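Local structure of organic hydroperoxide resistance protein (Elizabethkingia anophelis NUHP1, 6D9N) at the interface of chains A and B. The protein probably reduces organic hydroperoxides to the corresponding alcohols with a redox-active cysteine pair, as a peroxidase of the OsmC/Ohr family. Residues are numbered along the deposited sequence; one frame, centred on the assembly and turned at random. Chains: chain A/B, Organic hydroperoxide resistance protein.

The interface of chains A and B. Residues chain A 51-52, 56-57, 60; chain B 29, 31, 33-34.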
ATOM      1  N   TYR A  51      13.644   8.888   5.512  1.00 14.10           N
ATOM      2  CA  TYR A  51      12.770   8.955   4.349  1.00 13.06           C
ATOM      3  C   TYR A  51      11.690   7.878   4.345  1.00 11.81           C
ATOM      4  O   TYR A  51      11.847   6.782   4.891  1.00 11.14           O
ATOM      5  CB  TYR A  51      13.580   8.849   3.042  1.00 14.37           C
ATOM      6  CG  TYR A  51      14.411  10.108   2.762  1.00 16.03           C
ATOM      7  CD1 TYR A  51      15.617  10.315   3.398  1.00 17.86           C
ATOM      8  CD2 TYR A  51      13.957  11.089   1.880  1.00 18.03           C
ATOM      9  CE1 TYR A  51      16.390  11.484   3.147  1.00 18.75           C
ATOM     10  CE2 TYR A  51      14.687  12.240   1.626  1.00 19.23           C
ATOM     11  CZ  TYR A  51      15.901  12.440   2.271  1.00 18.68           C
ATOM     12  OH  TYR A  51      16.639  13.583   2.045  1.00 19.61           O
ATOM     13  N   ALA A  52      10.598   8.180   3.655  1.00 10.93           N
ATOM     14  CA  ALA A  52       9.590   7.182   3.371  1.00 10.86           C
ATOM     15  C   ALA A  52      10.160   6.095   2.455  1.00  9.87           C
ATOM     16  O   ALA A  52      11.231   6.223   1.850  1.00 10.42           O
ATOM     17  CB  ALA A  52       8.408   7.874   2.711  1.00 11.54           C
ATOM     18  N   MET A  56       6.672   1.492   4.213  1.00  7.95           N
ATOM     19  CA  MET A  56       6.017   2.467   5.074  1.00  8.29           C
ATOM     20  C   MET A  56       4.697   2.961   4.477  1.00  7.19           C
ATOM     21  O   MET A  56       3.700   3.148   5.201  1.00  8.02           O
ATOM     22  CB  MET A  56       6.976   3.656   5.306  1.00  8.54           C
ATOM     23  CG  MET A  56       6.441   4.653   6.365  1.00  9.52           C
ATOM     24  SD  MET A  56       7.445   6.154   6.459  1.00  9.78           S
ATOM     25  CE  MET A  56       9.005   5.499   7.089  1.00 11.29           C
ATOM     26  N   LEU A  57       4.665   3.169   3.160  1.00  7.20           N
ATOM     27  CA  LEU A  57       3.421   3.532   2.502  1.00  7.44           C
ATOM     28  C   LEU A  57       2.387   2.423   2.641  1.00  6.95           C
ATOM     29  O   LEU A  57       1.190   2.704   2.800  1.00  7.35           O
ATOM     30  CB  LEU A  57       3.684   3.880   1.030  1.00  8.25           C
ATOM     31  CG  LEU A  57       4.389   5.233   0.864  1.00 11.35           C
ATOM     32  CD1 LEU A  57       5.092   5.317  -0.521  1.00 12.43           C
ATOM     33  CD2 LEU A  57       3.460   6.411   1.088  1.00 14.43           C
ATOM     34  N   ALA A  60       1.049   2.587   6.273  1.00  7.50           N
ATOM     35  CA  ALA A  60       0.155   3.736   6.409  1.00  7.49           C
ATOM     36  C   ALA A  60      -1.160   3.450   5.706  1.00  7.37           C
ATOM     37  O   ALA A  60      -2.240   3.685   6.269  1.00  8.00           O
ATOM     38  CB  ALA A  60       0.839   4.965   5.807  1.00  8.92           C
TER
ATOM     39  N   SER B  29       3.498   7.348  10.602  1.00 10.41           N
ATOM     40  CA  SER B  29       4.468   6.255  10.747  1.00  9.37           C
ATOM     41  C   SER B  29       5.077   6.286  12.157  1.00 10.80           C
ATOM     42  O   SER B  29       5.080   7.320  12.840  1.00 11.71           O
ATOM     43  CB  SER B  29       5.564   6.351   9.676  1.00  9.83           C
ATOM     44  OG  SER B  29       6.335   7.503   9.858  1.00 10.05           O
ATOM     45  N   ASN B  31       7.977   6.453  13.224  1.00 14.51           N
ATOM     46  CA  ASN B  31       9.090   7.366  13.373  1.00 15.03           C
ATOM     47  C   ASN B  31       8.725   8.792  12.965  1.00 15.43           C
ATOM     48  O   ASN B  31       9.603   9.656  12.933  1.00 17.48           O
ATOM     49  CB  ASN B  31      10.311   6.836  12.593  1.00 15.01           C
ATOM     50  CG  ASN B  31      10.035   6.649  11.114  1.00 13.76           C
ATOM     51  OD1 ASN B  31       8.975   7.058  10.589  1.00 12.68           O
ATOM     52  ND2 ASN B  31      11.012   6.022  10.410  1.00 13.55           N
ATOM     53  N   VAL B  33       8.118  10.085  10.127  1.00 12.90           N
ATOM     54  CA  VAL B  33       8.555  10.513   8.800  1.00 12.74           C
ATOM     55  C   VAL B  33       7.365  10.786   7.889  1.00 12.97           C
ATOM     56  O   VAL B  33       7.409  11.706   7.055  1.00 15.02           O
ATOM     57  CB  VAL B  33       9.479   9.441   8.215  1.00 13.29           C
ATOM     58  CG1 VAL B  33       9.689   9.692   6.711  1.00 13.70           C
ATOM     59  CG2 VAL B  33      10.790   9.490   8.947  1.00 13.70           C
ATOM     60  N   LEU B  34       6.296   9.990   8.020  1.00 12.82           N
ATOM     61  CA  LEU B  34       5.041  10.194   7.305  0.58 13.02           C
ATOM     62  C   LEU B  34       3.972  10.553   8.343  1.00 12.60           C
ATOM     63  O   LEU B  34       3.794   9.821   9.321  1.00 13.00           O
ATOM     64  CB  LEU B  34       4.675   8.904   6.542  0.58 13.81           C
ATOM     65  CG  LEU B  34       3.409   8.765   5.717  0.58 13.66           C
ATOM     66  CD1 LEU B  34       3.541   7.666   4.629  0.58 13.86           C
ATOM     67  CD2 LEU B  34       2.189   8.443   6.603  0.58 13.88           C
TER
HETATM   68  O   HOH W   1      12.201   5.946   7.546  1.00 12.50           O
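A:Met56, in the first turn of helix 54-77, reaches across to the turn linking strands 25-29 and 35-38 of chain B, in the intertwined two-fold dimer typical of the OsmC/Ohr family. Its CG is anti to the backbone N (chi1 -172°) and chi2 is also extended, carrying the thioether away from the helix; SD of A:Met56 lies 3.7 Å from CB of B:Ser29 and touches CB of B:Leu34. The chain then bends at chi3, and the methyl CE of A:Met56 approaches the carboxamide of B:Asn31 from the opposite direction, 3.8 Å from OD1 and 3.9 Å from ND2, with CB of B:Val33 beside it.

B:Leu34 and B:Val33 add further carbon contacts. Both methyls of B:Leu34 pack against A:Ala60, CD2 3.8 Å from its methyl CB; CD1 also meets CD2 of A:Leu57, the two leucines crossing at about a right angle. B:Val33 turns CG1 onto the peptide between A:Tyr51 and A:Ala52, 3.5 Å from the amide N of A:Ala52.

Hydrogen bonds within chain B brace the turn and probably hold its side chains in place. The hydroxyl OG of B:Ser29 donates to OD1 of B:Asn31 (2.8 Å), nearly along the C=O axis, and accepts an almost straight bond from the backbone N of B:Leu34. The same OD1 takes the backbone N-H of B:Val33 from above the carbonyl plane.

Water 1 bridges the chains, 2.8 Å from the carbonyl O of A:Tyr51 and 3.1 Å from ND2 of B:Asn31.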